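Local coordinates for protein endo-beta-1,2-glucanase (Talaromyces funiculosus, PDB 6IMU) that probably hydrolyses internal beta-1,2-glucosidic bonds of beta-1,2-glucans as a secreted fungal endo-glucanase, at residues A[119-124]-A[192-197]; A[156-161]-A[224-229]; A[345-350]-A[382-387]. All coordinates share one frame; numbering follows the deposited sequence.

Contacts 1 and 3 are buried, on opposite sides of the chain's centre, whereas contact 2 lies at the surface; centre to centre, contact 2 is about 24 Å from contact 1 and about 31 Å from contact 3. Contact 1 joins two long helices through a tryptophan held by aliphatic groups, a methionine and one polar bond. Contact 2 joins two loops flanking a small antiparallel sheet, and its chemistry is almost wholly amide hydrogen bonding. Contact 3 sets a strand beside a 3-10 turn, with one tyrosine bond amid apolar packing. No two contacts share a helix or strand, but contacts 2 and 3 each include an N-glycosylated asparagine.

Contact 1 (A[119-124]-A[192-197]); sequences IMDTKL and AKKWQT
Met120, Lys123 and Leu124, which meet Lys194 and Trp195, lie on helices that run roughly parallel, their segment axes 10.6 Å apart and inclined by 32°. This is helix-helix packing of helix 112-133 with helix 186-210, consistent with the (alpha/alpha)6 barrel of fungal beta-1,2-glucanases. The indole of Trp195 reaches across and is clasped on both faces. On one, Leu124 CD1 makes a CH-pi contact centred over the six-membered ring, 3.8 Å from its centroid. On the other, Met120 CE lies 3.9 Å from the centroid of the five-membered ring, nearer the rim. Met120 CG stands beside the backbone N (chi1 -76°), and two further bends curl the methyl over the indole; SD adds an oblique Met-aromatic contact. Trp195 NE1 donates to Met120 O at 3.0 Å, bent to 140° and approaching above the carbonyl plane, while Leu124 N reaches the same oxygen from the opposite face. Lys123 CD passes Trp195 CH2 at 3.8 Å before the amine turns off to Gly56, Glu83 and Gln86. An alanine in place of Trp195 is likely to open a gap between Met120 and Leu124 and deprive Met120 O of its second donor. Tyr127 meets the same indole edge-to-face. The second Leu124 branch, CD2, over the same indole face as CD1, presses against Lys194 CB at 3.4 Å, tighter than usual for two carbons.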
loop_
_atom_site.group_PDB
_atom_site.type_symbol
_atom_site.label_atom_id
_atom_site.label_comp_id
_atom_site.label_asym_id
_atom_site.label_seq_id
_atom_site.Cartn_x
_atom_site.Cartn_y
_atom_site.Cartn_z
ATOM N N ILE A 119 -2.238 -18.339 -9.079
ATOM C CA ILE A 119 -3.215 -17.508 -8.368
ATOM C C ILE A 119 -3.680 -16.375 -9.293
ATOM O O ILE A 119 -4.875 -16.072 -9.349
ATOM C CB ILE A 119 -2.671 -16.994 -7.019
ATOM C CG1 ILE A 119 -2.383 -18.156 -6.062
ATOM C CG2 ILE A 119 -3.648 -15.995 -6.405
ATOM C CD1 ILE A 119 -1.585 -17.785 -4.822
ATOM N N MET A 120 -2.746 -15.779 -10.038
ATOM C CA MET A 120 -3.054 -14.660 -10.934
ATOM C C MET A 120 -3.930 -15.128 -12.103
ATOM O O MET A 120 -4.720 -14.358 -12.624
ATOM C CB MET A 120 -1.778 -14.010 -11.474
ATOM C CG MET A 120 -1.080 -13.132 -10.447
ATOM S SD MET A 120 -2.071 -11.673 -10.039
ATOM C CE MET A 120 -1.762 -10.642 -11.473
ATOM N N ASP A 121 -3.781 -16.389 -12.510
ATOM C CA ASP A 121 -4.647 -16.969 -13.524
ATOM C C ASP A 121 -6.073 -17.043 -12.963
ATOM O O ASP A 121 -7.015 -16.542 -13.580
ATOM C CB ASP A 121 -4.168 -18.356 -13.960
ATOM C CG ASP A 121 -4.991 -18.922 -15.108
ATOM O OD1 ASP A 121 -4.805 -18.466 -16.246
ATOM O OD2 ASP A 121 -5.870 -19.745 -14.835
ATOM N N THR A 122 -6.203 -17.661 -11.784
ATOM C CA THR A 122 -7.479 -17.827 -11.087
ATOM C C THR A 122 -8.107 -16.448 -10.839
ATOM O O THR A 122 -9.304 -16.254 -11.074
ATOM C CB THR A 122 -7.286 -18.620 -9.785
ATOM O OG1 THR A 122 -6.654 -19.855 -10.122
ATOM C CG2 THR A 122 -8.577 -18.906 -9.047
ATOM N N LYS A 123 -7.285 -15.495 -10.384
ATOM C CA LYS A 123 -7.732 -14.139 -10.069
ATOM C C LYS A 123 -8.354 -13.483 -11.310
ATOM O O LYS A 123 -9.408 -12.879 -11.213
ATOM C CB LYS A 123 -6.564 -13.284 -9.573
ATOM C CG LYS A 123 -6.918 -11.850 -9.204
ATOM C CD LYS A 123 -5.715 -11.007 -8.826
ATOM C CE LYS A 123 -5.125 -11.349 -7.472
ATOM N NZ LYS A 123 -6.131 -11.251 -6.387
ATOM N N LEU A 124 -7.671 -13.583 -12.461
ATOM C CA LEU A 124 -8.127 -12.950 -13.691
ATOM C C LEU A 124 -9.510 -13.492 -14.068
ATOM O O LEU A 124 -10.393 -12.721 -14.434
ATOM C CB LEU A 124 -7.131 -13.216 -14.821
ATOM C CG LEU A 124 -7.460 -12.534 -16.151
ATOM C CD1 LEU A 124 -7.771 -11.055 -15.956
ATOM C CD2 LEU A 124 -6.332 -12.718 -17.141
ATOM N N ALA A 192 0.388 -13.059 -18.964
ATOM C CA ALA A 192 0.635 -11.618 -19.022
ATOM C C ALA A 192 -0.270 -10.957 -20.071
ATOM O O ALA A 192 -0.824 -9.887 -19.817
ATOM C CB ALA A 192 2.092 -11.351 -19.312
ATOM N N LYS A 193 -0.406 -11.599 -21.239
ATOM C CA LYS A 193 -1.187 -11.057 -22.363
ATOM C C LYS A 193 -2.675 -10.981 -21.998
ATOM O O LYS A 193 -3.343 -10.027 -22.368
ATOM C CB LYS A 193 -1.025 -11.917 -23.623
ATOM C CG LYS A 193 0.289 -11.780 -24.376
ATOM C CD LYS A 193 0.359 -12.776 -25.524
ATOM C CE LYS A 193 1.725 -12.947 -26.147
ATOM N NZ LYS A 193 1.861 -14.294 -26.757
ATOM N N LYS A 194 -3.183 -11.992 -21.279
ATOM C CA LYS A 194 -4.581 -11.990 -20.814
ATOM C C LYS A 194 -4.789 -10.830 -19.829
ATOM O O LYS A 194 -5.805 -10.140 -19.875
ATOM C CB LYS A 194 -4.947 -13.334 -20.175
ATOM C CG LYS A 194 -4.996 -14.522 -21.126
ATOM C CD LYS A 194 -5.220 -15.846 -20.423
ATOM C CE LYS A 194 -5.187 -17.019 -21.381
ATOM N NZ LYS A 194 -4.993 -18.303 -20.672
ATOM N N TRP A 195 -3.811 -10.611 -18.946
ATOM C CA TRP A 195 -3.876 -9.501 -17.996
ATOM C C TRP A 195 -3.758 -8.159 -18.723
ATOM O O TRP A 195 -4.379 -7.189 -18.307
ATOM C CB TRP A 195 -2.808 -9.640 -16.904
ATOM C CG TRP A 195 -3.294 -10.436 -15.738
ATOM C CD1 TRP A 195 -2.997 -11.735 -15.454
ATOM C CD2 TRP A 195 -4.198 -9.990 -14.712
ATOM N NE1 TRP A 195 -3.640 -12.124 -14.313
ATOM C CE2 TRP A 195 -4.386 -11.078 -13.834
ATOM C CE3 TRP A 195 -4.870 -8.788 -14.451
ATOM C CZ2 TRP A 195 -5.206 -10.991 -12.708
ATOM C CZ3 TRP A 195 -5.678 -8.704 -13.337
ATOM C CH2 TRP A 195 -5.838 -9.793 -12.475
ATOM N N GLN A 196 -2.944 -8.114 -19.790
ATOM C CA GLN A 196 -2.770 -6.899 -20.613
ATOM C C GLN A 196 -4.132 -6.503 -21.208
ATOM O O GLN A 196 -4.485 -5.323 -21.223
ATOM C CB GLN A 196 -1.691 -7.126 -21.677
ATOM C CG GLN A 196 -1.447 -5.940 -22.608
ATOM C CD GLN A 196 -0.531 -4.880 -22.035
ATOM O OE1 GLN A 196 0.574 -5.158 -21.570
ATOM N NE2 GLN A 196 -0.976 -3.635 -22.083
ATOM N N THR A 197 -4.903 -7.504 -21.661
ATOM C CA THR A 197 -6.258 -7.301 -22.193
ATOM C C THR A 197 -7.157 -6.670 -21.121
ATOM O O THR A 197 -7.868 -5.696 -21.398
ATOM C CB THR A 197 -6.826 -8.619 -22.730
ATOM O OG1 THR A 197 -5.886 -9.077 -23.701
ATOM C CG2 THR A 197 -8.198 -8.493 -23.355
#

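Contact 2 (A[156-161]-A[224-229]); sequences DWNNRV and KNQSLP. With NAG (2-acetamido-2-deoxy-beta-D-glucopyranose), chain D.
Asn158 and Asn159, at the corner of a type II beta turn from Trp157 to Arg160, meet Gln226, the second residue of a type I turn from Asn225 to Leu228. The first turn leads into strand 160-162 and the second follows strand 220-223, neighbours in a three-stranded antiparallel sheet, so the contact ties together the loops at one end of that strand pair. Three hydrogen bonds cross it. The Gln226 amide uses both of its ends: NE2 donates to Asn158 OD1 at 2.9 Å, fairly straight at 160°, and OE1 accepts from Asn159 N at 2.9 Å. In both, the donor stands above the carbonyl plane of the acceptor. In return, Asn159 OD1 accepts from Gln226 N at 2.8 Å, nearly along the C=O axis. Gln226 CG lies between its own backbone N and carbonyl carbon (chi1 60°), and the chain then extends to carry the amide to the turn. Its plane is 69° from that of the Asn158 amide. These bonds grip both ends of a largely buried glutamine amide and fix its flip.

Van der Waals contact is minor: Asn159 OD1 touches Gln226 CG at 3.2 Å, and Gln226 also packs on Pro153 and Phe137. Within 156-161, Arg160 NH1 lies over the centre of the Trp157 ring and donates to Asp156 O, while NE pairs with Glu240. The covalent chemistry belongs to Asn225, the glycosylated residue of an Asn-Gln-Ser sequon. Its OD1 accepts from Ser227 N at 2.9 Å in an Asx turn, and its ND2 is bonded to C1 of the N-acetylglucosamine at 1.4 Å.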
loop_
_atom_site.group_PDB
_atom_site.type_symbol
_atom_site.label_atom_id
_atom_site.label_comp_id
_atom_site.label_asym_id
_atom_site.label_seq_id
_atom_site.Cartn_x
_atom_site.Cartn_y
_atom_site.Cartn_z
ATOM N N ASP A 156 -22.503 -1.419 0.512
ATOM C CA ASP A 156 -22.231 0.014 0.568
ATOM C C ASP A 156 -21.636 0.512 -0.762
ATOM O O ASP A 156 -21.701 1.703 -1.055
ATOM C CB ASP A 156 -21.285 0.344 1.726
ATOM C CG ASP A 156 -21.672 1.603 2.476
ATOM O OD1 ASP A 156 -22.840 1.692 2.916
ATOM O OD2 ASP A 156 -20.812 2.486 2.609
ATOM N N TRP A 157 -21.060 -0.399 -1.557
ATOM C CA TRP A 157 -20.311 -0.023 -2.750
ATOM C C TRP A 157 -20.991 -0.488 -4.041
ATOM O O TRP A 157 -20.396 -0.407 -5.109
ATOM C CB TRP A 157 -18.873 -0.529 -2.625
ATOM C CG TRP A 157 -18.090 0.359 -1.711
ATOM C CD1 TRP A 157 -18.019 0.285 -0.348
ATOM C CD2 TRP A 157 -17.332 1.517 -2.094
ATOM N NE1 TRP A 157 -17.249 1.304 0.138
ATOM C CE2 TRP A 157 -16.814 2.079 -0.905
ATOM C CE3 TRP A 157 -17.043 2.133 -3.318
ATOM C CZ2 TRP A 157 -16.007 3.216 -0.914
ATOM C CZ3 TRP A 157 -16.243 3.253 -3.325
ATOM C CH2 TRP A 157 -15.735 3.787 -2.138
ATOM N N ASN A 158 -22.253 -0.917 -3.954
ATOM C CA ASN A 158 -23.088 -1.030 -5.138
ATOM C C ASN A 158 -23.061 0.323 -5.857
ATOM O O ASN A 158 -23.248 1.358 -5.227
ATOM C CB ASN A 158 -24.523 -1.441 -4.802
ATOM C CG ASN A 158 -24.669 -2.922 -4.522
ATOM O OD1 ASN A 158 -24.224 -3.757 -5.304
ATOM N ND2 ASN A 158 -25.303 -3.257 -3.412
ATOM N N ASN A 159 -22.781 0.301 -7.165
ATOM C CA ASN A 159 -22.928 1.489 -8.015
ATOM C C ASN A 159 -21.969 2.609 -7.582
ATOM O O ASN A 159 -22.258 3.786 -7.785
ATOM C CB ASN A 159 -24.375 1.993 -8.000
ATOM C CG ASN A 159 -25.351 0.973 -8.546
ATOM O OD1 ASN A 159 -25.090 0.354 -9.572
ATOM N ND2 ASN A 159 -26.475 0.794 -7.873
ATOM N N ARG A 160 -20.824 2.235 -7.001
ATOM C CA ARG A 160 -19.822 3.185 -6.515
ATOM C C ARG A 160 -18.443 2.589 -6.788
ATOM O O ARG A 160 -18.223 1.413 -6.496
ATOM C CB ARG A 160 -19.970 3.444 -5.012
ATOM C CG ARG A 160 -21.234 4.194 -4.621
ATOM C CD ARG A 160 -21.390 4.310 -3.116
ATOM N NE ARG A 160 -20.450 5.266 -2.540
ATOM C CZ ARG A 160 -19.623 5.017 -1.527
ATOM N NH1 ARG A 160 -19.662 3.851 -0.897
ATOM N NH2 ARG A 160 -18.764 5.943 -1.135
ATOM N N VAL A 161 -17.526 3.392 -7.343
ATOM C CA VAL A 161 -16.217 2.878 -7.704
ATOM C C VAL A 161 -15.157 3.922 -7.352
ATOM O O VAL A 161 -15.284 5.092 -7.712
ATOM C CB VAL A 161 -16.172 2.435 -9.181
ATOM C CG1 VAL A 161 -16.468 3.565 -10.156
ATOM C CG2 VAL A 161 -14.856 1.759 -9.525
ATOM N N LYS A 224 -25.073 4.879 -12.469
ATOM C CA LYS A 224 -26.528 4.818 -12.511
ATOM C C LYS A 224 -26.962 3.395 -12.149
ATOM O O LYS A 224 -27.749 3.213 -11.238
ATOM C CB LYS A 224 -27.083 5.215 -13.883
ATOM C CG LYS A 224 -28.603 5.315 -13.948
ATOM C CD LYS A 224 -29.145 6.636 -13.449
ATOM C CE LYS A 224 -29.365 7.631 -14.570
ATOM N NZ LYS A 224 -29.809 8.946 -14.056
ATOM N N ASN A 225 -26.405 2.403 -12.856
ATOM C CA ASN A 225 -26.727 1.016 -12.618
ATOM C C ASN A 225 -25.593 0.119 -13.141
ATOM O O ASN A 225 -25.365 -0.001 -14.346
ATOM C CB ASN A 225 -28.098 0.687 -13.211
ATOM C CG ASN A 225 -28.569 -0.717 -12.909
ATOM O OD1 ASN A 225 -27.761 -1.602 -12.659
ATOM N ND2 ASN A 225 -29.879 -0.919 -12.925
ATOM N N GLN A 226 -24.909 -0.528 -12.191
ATOM C CA GLN A 226 -23.741 -1.385 -12.424
ATOM C C GLN A 226 -24.069 -2.559 -13.362
ATOM O O GLN A 226 -23.158 -3.138 -13.974
ATOM C CB GLN A 226 -23.202 -1.886 -11.078
ATOM C CG GLN A 226 -24.215 -2.697 -10.269
ATOM C CD GLN A 226 -23.794 -2.925 -8.837
ATOM O OE1 GLN A 226 -22.823 -2.356 -8.349
ATOM N NE2 GLN A 226 -24.541 -3.769 -8.143
ATOM N N SER A 227 -25.353 -2.929 -13.474
ATOM C CA SER A 227 -25.773 -4.028 -14.352
ATOM C C SER A 227 -25.761 -3.600 -15.827
ATOM O O SER A 227 -25.675 -4.452 -16.707
ATOM C CB SER A 227 -27.120 -4.562 -13.946
ATOM O OG SER A 227 -27.050 -5.171 -12.664
ATOM N N LEU A 228 -25.840 -2.293 -16.090
ATOM C CA LEU A 228 -25.870 -1.753 -17.465
ATOM C C LEU A 228 -24.443 -1.605 -17.987
ATOM O O LEU A 228 -23.562 -1.176 -17.247
ATOM C CB LEU A 228 -26.563 -0.388 -17.465
ATOM C CG LEU A 228 -27.990 -0.350 -16.923
ATOM C CD1 LEU A 228 -28.509 1.078 -16.877
ATOM C CD2 LEU A 228 -28.914 -1.217 -17.757
ATOM N N PRO A 229 -24.160 -1.963 -19.262
ATOM C CA PRO A 229 -22.868 -1.648 -19.878
ATOM C C PRO A 229 -22.506 -0.155 -19.792
ATOM O O PRO A 229 -23.378 0.698 -19.578
ATOM C CB PRO A 229 -23.047 -2.099 -21.336
ATOM C CG PRO A 229 -24.075 -3.213 -21.250
ATOM C CD PRO A 229 -25.019 -2.769 -20.149
HETATM C C1 NAG D . -30.468 -2.206 -12.714
HETATM C C2 NAG D . -31.933 -2.197 -12.237
HETATM C C3 NAG D . -32.507 -3.616 -12.251
HETATM C C4 NAG D . -32.313 -4.211 -13.635
HETATM C C5 NAG D . -30.822 -4.205 -13.948
HETATM C C6 NAG D . -30.478 -4.927 -15.242
HETATM C C7 NAG D . -32.842 -0.611 -10.586
HETATM C C8 NAG D . -32.950 -0.300 -9.121
HETATM N N2 NAG D . -32.074 -1.666 -10.891
HETATM O O3 NAG D . -33.895 -3.617 -11.895
HETATM O O4 NAG D . -32.807 -5.546 -13.681
HETATM O O5 NAG D . -30.409 -2.840 -14.000
HETATM O O6 NAG D . -31.467 -4.621 -16.221
HETATM O O7 NAG D . -33.437 0.057 -11.420
#

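Contact 3 (A[345-350]-A[382-387]); sequences ASINNV and TPYSVF. With NAG (2-acetamido-2-deoxy-beta-D-glucopyranose), chain E.
Thr382 meets Ile347 tip to tip as the second segment begins. With CG1 turned away from the backbone N of Ile347 (chi1 -163°) and a bend at chi2, CD1 comes within 3.2 Å of Thr382 OG1 and 3.6 Å of Thr382 CB. The hydroxyl has its polar partner elsewhere, in Glu418 O of the neighbouring strand 415-421. The other branch, Thr382 CG2, approaches Ala345 CB at 4.0 Å. Pro383 then starts a 3-10 turn that runs to Val386 and leads into helix 387-392. Opposite it, 347-352 is one strand of a beta-hairpin completed by 357-362, so a turn between strand and helix is packed against the start of a hairpin. Farther along that strand, Asn349 carries an N-acetylglucosamine on ND2, within an Asn-Val-Thr sequon. Tyr384 is the polar centre of the contact. Its OH donates to Ser346 O at 2.6 Å, in the carbonyl plane and on a lone pair, and that oxygen also lies at the edge of the ring. Ala345 CB comes in obliquely, 3.4 Å from Tyr384 CZ, so the hydroxyl end is held by the bond to Ser346 O and by Ala345 CB, while Ile347 CD1 packs near the ring plane on its flank, 3.7 Å from Tyr384 CE1; Ser438 and Thr439 of helix 433-443 also touch this residue. Ser385, whose CA is the nearest to that of Ala345, turns its hydroxyl back into its own turn, where OG donates to Thr382 O at 2.7 Å. The same carbonyl oxygen accepts from Ser385 N at 3.2 Å.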
loop_
_atom_site.group_PDB
_atom_site.type_symbol
_atom_site.label_atom_id
_atom_site.label_comp_id
_atom_site.label_asym_id
_atom_site.label_seq_id
_atom_site.Cartn_x
_atom_site.Cartn_y
_atom_site.Cartn_z
ATOM N N ALA A 345 0.440 5.750 11.148
ATOM C CA ALA A 345 -0.250 5.598 9.888
ATOM C C ALA A 345 -1.698 5.188 10.166
ATOM O O ALA A 345 -1.996 4.623 11.216
ATOM C CB ALA A 345 0.470 4.584 9.030
ATOM N N SER A 346 -2.577 5.468 9.199
ATOM C CA SER A 346 -3.959 5.021 9.218
ATOM C C SER A 346 -3.994 3.511 9.474
ATOM O O SER A 346 -3.286 2.743 8.815
ATOM C CB SER A 346 -4.659 5.379 7.933
ATOM O OG SER A 346 -4.552 6.768 7.669
ATOM N N ILE A 347 -4.829 3.093 10.430
ATOM C CA ILE A 347 -4.725 1.763 11.000
ATOM C C ILE A 347 -6.008 1.427 11.771
ATOM O O ILE A 347 -6.698 2.317 12.286
ATOM C CB ILE A 347 -3.480 1.680 11.909
ATOM C CG1 ILE A 347 -3.072 0.235 12.194
ATOM C CG2 ILE A 347 -3.690 2.469 13.196
ATOM C CD1 ILE A 347 -2.497 -0.492 11.001
ATOM N N ASN A 348 -6.289 0.125 11.868
ATOM C CA ASN A 348 -7.331 -0.379 12.745
ATOM C C ASN A 348 -6.936 -0.112 14.201
ATOM O O ASN A 348 -5.756 -0.187 14.566
ATOM C CB ASN A 348 -7.621 -1.861 12.500
ATOM C CG ASN A 348 -8.516 -2.074 11.300
ATOM O OD1 ASN A 348 -9.723 -1.900 11.407
ATOM N ND2 ASN A 348 -7.940 -2.441 10.168
ATOM N N ASN A 349 -7.952 0.214 15.006
ATOM C CA ASN A 349 -7.837 0.453 16.435
ATOM C C ASN A 349 -7.726 -0.898 17.150
ATOM O O ASN A 349 -7.855 -1.951 16.522
ATOM C CB ASN A 349 -9.048 1.237 16.950
ATOM C CG ASN A 349 -8.768 2.058 18.192
ATOM O OD1 ASN A 349 -7.733 1.902 18.832
ATOM N ND2 ASN A 349 -9.699 2.939 18.527
ATOM N N VAL A 350 -7.522 -0.847 18.470
ATOM C CA VAL A 350 -7.324 -2.040 19.298
ATOM C C VAL A 350 -8.580 -2.922 19.278
ATOM O O VAL A 350 -9.687 -2.464 18.992
ATOM C CB VAL A 350 -6.928 -1.675 20.742
ATOM C CG1 VAL A 350 -5.603 -0.943 20.783
ATOM C CG2 VAL A 350 -7.999 -0.874 21.466
ATOM N N THR A 382 1.859 1.511 14.490
ATOM C CA THR A 382 1.744 0.311 13.653
ATOM C C THR A 382 3.064 0.029 12.953
ATOM O O THR A 382 3.708 0.952 12.461
ATOM C CB THR A 382 0.595 0.445 12.642
ATOM O OG1 THR A 382 0.602 -0.722 11.814
ATOM C CG2 THR A 382 0.689 1.688 11.786
ATOM N N PRO A 383 3.502 -1.248 12.866
ATOM C CA PRO A 383 4.736 -1.593 12.154
ATOM C C PRO A 383 4.827 -1.089 10.702
ATOM O O PRO A 383 5.918 -0.750 10.263
ATOM C CB PRO A 383 4.746 -3.131 12.180
ATOM C CG PRO A 383 3.954 -3.487 13.426
ATOM C CD PRO A 383 2.882 -2.419 13.507
ATOM N N TYR A 384 3.701 -1.017 9.972
ATOM C CA TYR A 384 3.753 -0.691 8.533
ATOM C C TYR A 384 4.120 0.786 8.315
ATOM O O TYR A 384 4.491 1.155 7.197
ATOM C CB TYR A 384 2.461 -1.098 7.818
ATOM C CG TYR A 384 1.432 -0.019 7.590
ATOM C CD1 TYR A 384 0.437 0.227 8.521
ATOM C CD2 TYR A 384 1.407 0.717 6.416
ATOM C CE1 TYR A 384 -0.522 1.207 8.318
ATOM C CE2 TYR A 384 0.448 1.696 6.195
ATOM C CZ TYR A 384 -0.523 1.940 7.147
ATOM O OH TYR A 384 -1.483 2.895 6.953
ATOM N N SER A 385 4.039 1.610 9.369
ATOM C CA SER A 385 4.481 3.015 9.335
ATOM C C SER A 385 5.937 3.143 8.850
ATOM O O SER A 385 6.331 4.210 8.376
ATOM C CB SER A 385 4.299 3.675 10.681
ATOM O OG SER A 385 5.129 3.074 11.660
ATOM N N VAL A 386 6.718 2.057 8.941
ATOM C CA VAL A 386 8.143 2.051 8.568
ATOM C C VAL A 386 8.334 1.916 7.050
ATOM O O VAL A 386 9.451 2.092 6.578
ATOM C CB VAL A 386 8.925 0.924 9.276
ATOM C CG1 VAL A 386 8.688 0.914 10.774
ATOM C CG2 VAL A 386 8.648 -0.447 8.665
ATOM N N PHE A 387 7.292 1.566 6.281
ATOM C CA PHE A 387 7.539 1.133 4.887
ATOM C C PHE A 387 8.274 2.229 4.107
ATOM O O PHE A 387 9.192 1.911 3.356
ATOM C CB PHE A 387 6.270 0.605 4.202
ATOM C CG PHE A 387 5.375 1.624 3.549
ATOM C CD1 PHE A 387 5.721 2.213 2.345
ATOM C CD2 PHE A 387 4.166 1.974 4.133
ATOM C CE1 PHE A 387 4.892 3.156 1.757
ATOM C CE2 PHE A 387 3.331 2.909 3.538
ATOM C CZ PHE A 387 3.693 3.495 2.351
HETATM C C1 NAG E . -9.651 3.838 19.652
HETATM C C2 NAG E . -10.705 4.916 19.450
HETATM C C3 NAG E . -10.634 5.916 20.598
HETATM C C4 NAG E . -10.859 5.205 21.926
HETATM C C5 NAG E . -9.859 4.063 22.044
HETATM C C6 NAG E . -10.102 3.245 23.306
HETATM C C7 NAG E . -11.210 5.273 17.047
HETATM C C8 NAG E . -11.019 6.226 15.896
HETATM N N2 NAG E . -10.573 5.613 18.169
HETATM O O3 NAG E . -11.630 6.918 20.390
HETATM O O4 NAG E . -10.719 6.122 23.033
HETATM O O5 NAG E . -9.923 3.190 20.905
HETATM O O6 NAG E . -9.136 2.185 23.297
HETATM O O7 NAG E . -11.928 4.285 16.960
#